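Local coordinates for interferon-activable protein 202 (Mus musculus, PDB 4L5Q) that binds double-stranded DNA without sequence specificity and restrains innate immune signalling by preventing activation of the AIM2 inflammasome, at residues M38-V43 and R51-N56. Numbering follows the deposited sequence.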
loop_
_atom_site.group_PDB
_atom_site.type_symbol
_atom_site.label_atom_id
_atom_site.label_comp_id
_atom_site.label_asym_id
_atom_site.label_seq_id
_atom_site.Cartn_x
_atom_site.Cartn_y
_atom_site.Cartn_z
ATOM N N MET A 38 -11.389 -2.505 -2.167
ATOM C CA MET A 38 -10.098 -2.365 -2.832
ATOM C C MET A 38 -9.137 -3.389 -2.240
ATOM O O MET A 38 -9.437 -4.014 -1.215
ATOM C CB MET A 38 -9.533 -0.952 -2.638
ATOM C CG MET A 38 -8.910 -0.702 -1.262
ATOM S SD MET A 38 -8.120 0.919 -1.116
ATOM C CE MET A 38 -6.603 0.538 -1.995
ATOM N N PHE A 39 -7.992 -3.584 -2.887
ATOM C CA PHE A 39 -6.904 -4.321 -2.240
ATOM C C PHE A 39 -5.545 -3.713 -2.554
ATOM O O PHE A 39 -5.395 -2.994 -3.545
ATOM C CB PHE A 39 -6.958 -5.835 -2.532
ATOM C CG PHE A 39 -6.739 -6.207 -3.976
ATOM C CD1 PHE A 39 -5.453 -6.385 -4.475
ATOM C CD2 PHE A 39 -7.819 -6.436 -4.817
ATOM C CE1 PHE A 39 -5.248 -6.753 -5.796
ATOM C CE2 PHE A 39 -7.628 -6.800 -6.142
ATOM C CZ PHE A 39 -6.336 -6.956 -6.636
ATOM N N HIS A 40 -4.573 -3.966 -1.680
ATOM C CA HIS A 40 -3.201 -3.525 -1.905
ATOM C C HIS A 40 -2.386 -4.644 -2.532
ATOM O O HIS A 40 -2.625 -5.822 -2.264
ATOM C CB HIS A 40 -2.537 -3.094 -0.590
ATOM C CG HIS A 40 -3.170 -1.892 0.040
ATOM N ND1 HIS A 40 -2.931 -0.607 -0.402
ATOM C CD2 HIS A 40 -4.034 -1.778 1.077
ATOM C CE1 HIS A 40 -3.623 0.245 0.334
ATOM N NE2 HIS A 40 -4.300 -0.439 1.240
ATOM N N ALA A 41 -1.419 -4.274 -3.363
ATOM C CA ALA A 41 -0.530 -5.257 -3.965
ATOM C C ALA A 41 0.878 -4.693 -4.124
ATOM O O ALA A 41 1.076 -3.475 -4.166
ATOM C CB ALA A 41 -1.081 -5.724 -5.312
ATOM N N THR A 42 1.860 -5.582 -4.191
ATOM C CA THR A 42 3.205 -5.185 -4.572
ATOM C C THR A 42 3.572 -5.997 -5.792
ATOM O O THR A 42 3.234 -7.181 -5.899
ATOM C CB THR A 42 4.231 -5.413 -3.452
ATOM O OG1 THR A 42 4.249 -6.802 -3.102
ATOM C CG2 THR A 42 3.869 -4.588 -2.224
ATOM N N VAL A 43 4.271 -5.356 -6.713
ATOM C CA VAL A 43 4.495 -5.932 -8.020
ATOM C C VAL A 43 5.911 -5.550 -8.452
ATOM O O VAL A 43 6.464 -4.582 -7.933
ATOM C CB VAL A 43 3.418 -5.399 -8.978
ATOM C CG1 VAL A 43 3.992 -4.360 -9.932
ATOM C CG2 VAL A 43 2.730 -6.544 -9.692
ATOM N N ARG A 51 4.354 -0.339 -5.318
ATOM C CA ARG A 51 3.153 -0.551 -4.518
ATOM C C ARG A 51 1.983 -0.335 -5.463
ATOM O O ARG A 51 2.031 0.550 -6.324
ATOM C CB ARG A 51 3.059 0.454 -3.370
ATOM C CG ARG A 51 4.307 0.566 -2.507
ATOM C CD ARG A 51 4.398 -0.538 -1.466
ATOM N NE ARG A 51 5.675 -0.486 -0.755
ATOM C CZ ARG A 51 6.225 -1.522 -0.129
ATOM N NH1 ARG A 51 5.613 -2.698 -0.122
ATOM N NH2 ARG A 51 7.391 -1.385 0.486
ATOM N N VAL A 52 0.941 -1.144 -5.327
ATOM C CA VAL A 52 -0.208 -1.026 -6.219
ATOM C C VAL A 52 -1.507 -0.911 -5.422
ATOM O O VAL A 52 -1.676 -1.580 -4.399
ATOM C CB VAL A 52 -0.284 -2.225 -7.199
ATOM C CG1 VAL A 52 -1.395 -2.019 -8.208
ATOM C CG2 VAL A 52 1.057 -2.417 -7.917
ATOM N N LYS A 53 -2.401 -0.032 -5.875
ATOM C CA LYS A 53 -3.756 0.060 -5.331
ATOM C C LYS A 53 -4.729 -0.275 -6.452
ATOM O O LYS A 53 -4.775 0.425 -7.466
ATOM C CB LYS A 53 -4.051 1.471 -4.809
ATOM C CG LYS A 53 -3.240 1.886 -3.580
ATOM C CD LYS A 53 -3.562 3.326 -3.192
ATOM C CE LYS A 53 -2.787 3.759 -1.948
ATOM N NZ LYS A 53 -3.029 5.195 -1.606
ATOM N N VAL A 54 -5.500 -1.345 -6.291
ATOM C CA VAL A 54 -6.464 -1.704 -7.326
ATOM C C VAL A 54 -7.899 -1.595 -6.831
ATOM O O VAL A 54 -8.270 -2.146 -5.788
ATOM C CB VAL A 54 -6.143 -3.066 -8.002
ATOM C CG1 VAL A 54 -5.039 -3.779 -7.265
ATOM C CG2 VAL A 54 -7.392 -3.930 -8.164
ATOM N N PHE A 55 -8.690 -0.843 -7.586
ATOM C CA PHE A 55 -10.028 -0.471 -7.167
ATOM C C PHE A 55 -11.107 -1.282 -7.879
ATOM O O PHE A 55 -12.281 -1.191 -7.527
ATOM C CB PHE A 55 -10.229 1.033 -7.373
ATOM C CG PHE A 55 -9.259 1.876 -6.590
ATOM C CD1 PHE A 55 -9.468 2.120 -5.236
ATOM C CD2 PHE A 55 -8.126 2.407 -7.198
ATOM C CE1 PHE A 55 -8.565 2.887 -4.501
ATOM C CE2 PHE A 55 -7.216 3.176 -6.474
ATOM C CZ PHE A 55 -7.439 3.416 -5.122
ATOM N N ASN A 56 -10.695 -2.082 -8.862
ATOM C CA ASN A 56 -11.600 -2.971 -9.598
ATOM C C ASN A 56 -11.485 -4.414 -9.110
ATOM O O ASN A 56 -10.460 -5.068 -9.316
ATOM C CB ASN A 56 -11.300 -2.899 -11.102
ATOM C CG ASN A 56 -12.218 -3.787 -11.939
ATOM O OD1 ASN A 56 -13.168 -4.387 -11.429
ATOM N ND2 ASN A 56 -11.938 -3.863 -13.238
HETATM O O HOH W 1 -0.713 -0.226 -2.213
#
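The antiparallel β-hairpin of strands 39-44 and 49-54, part of the first OB fold of this HIN-200 domain, illustrates how one pair of strands can serve two different environments. F39-V54 and A41-V52 are antiparallel hydrogen-bonded pairs, each joined by two backbone bonds. F39 N reaches V54 O at 3.2 Å in the carbonyl plane, and the return bond from V54 N to F39 O is nearly straight (174°). At A41 and V52 both donors are tilted from the carbonyl planes, and V52 N to A41 O is short, 2.6 Å.

On the face shared by F39, A41, V52 and V54 the packing is apolar. The F39 ring, its CG held between backbone N and carbonyl carbon (chi1 65°), receives V54 CG1 over one face in a CH-pi contact, 3.7 Å from the centroid, while V43 CB meets V52 CG2 farther along.

The face of H40, T42, R51 and K53 is more polar. H40 and K53 run alongside each other, and a water molecule, in the plane of the imidazole, links H40 ND1 (2.9 Å) to V52 O, to which it donates. V52 O thus accepts from both the water and A41 N. The bend at chi3 (-78°) carries M38 CE above the H40 ring, toward its rim, while SD lies 3.9 Å from F55 CE1 in an oblique Met-aromatic contact.

H40, which mediates interaction with TP53BP1, hydrogen-bonds through NE2 to H193 O, and its ring meets those of F29 and F175, each nearly parallel to it; K53 NZ hydrogen-bonds to H193 ND1 and S176 OG. This face therefore meets the second OB fold, including strand 125-138, whereas V52 and V54 pack on strand 80-83 and V43 on strand 18-25.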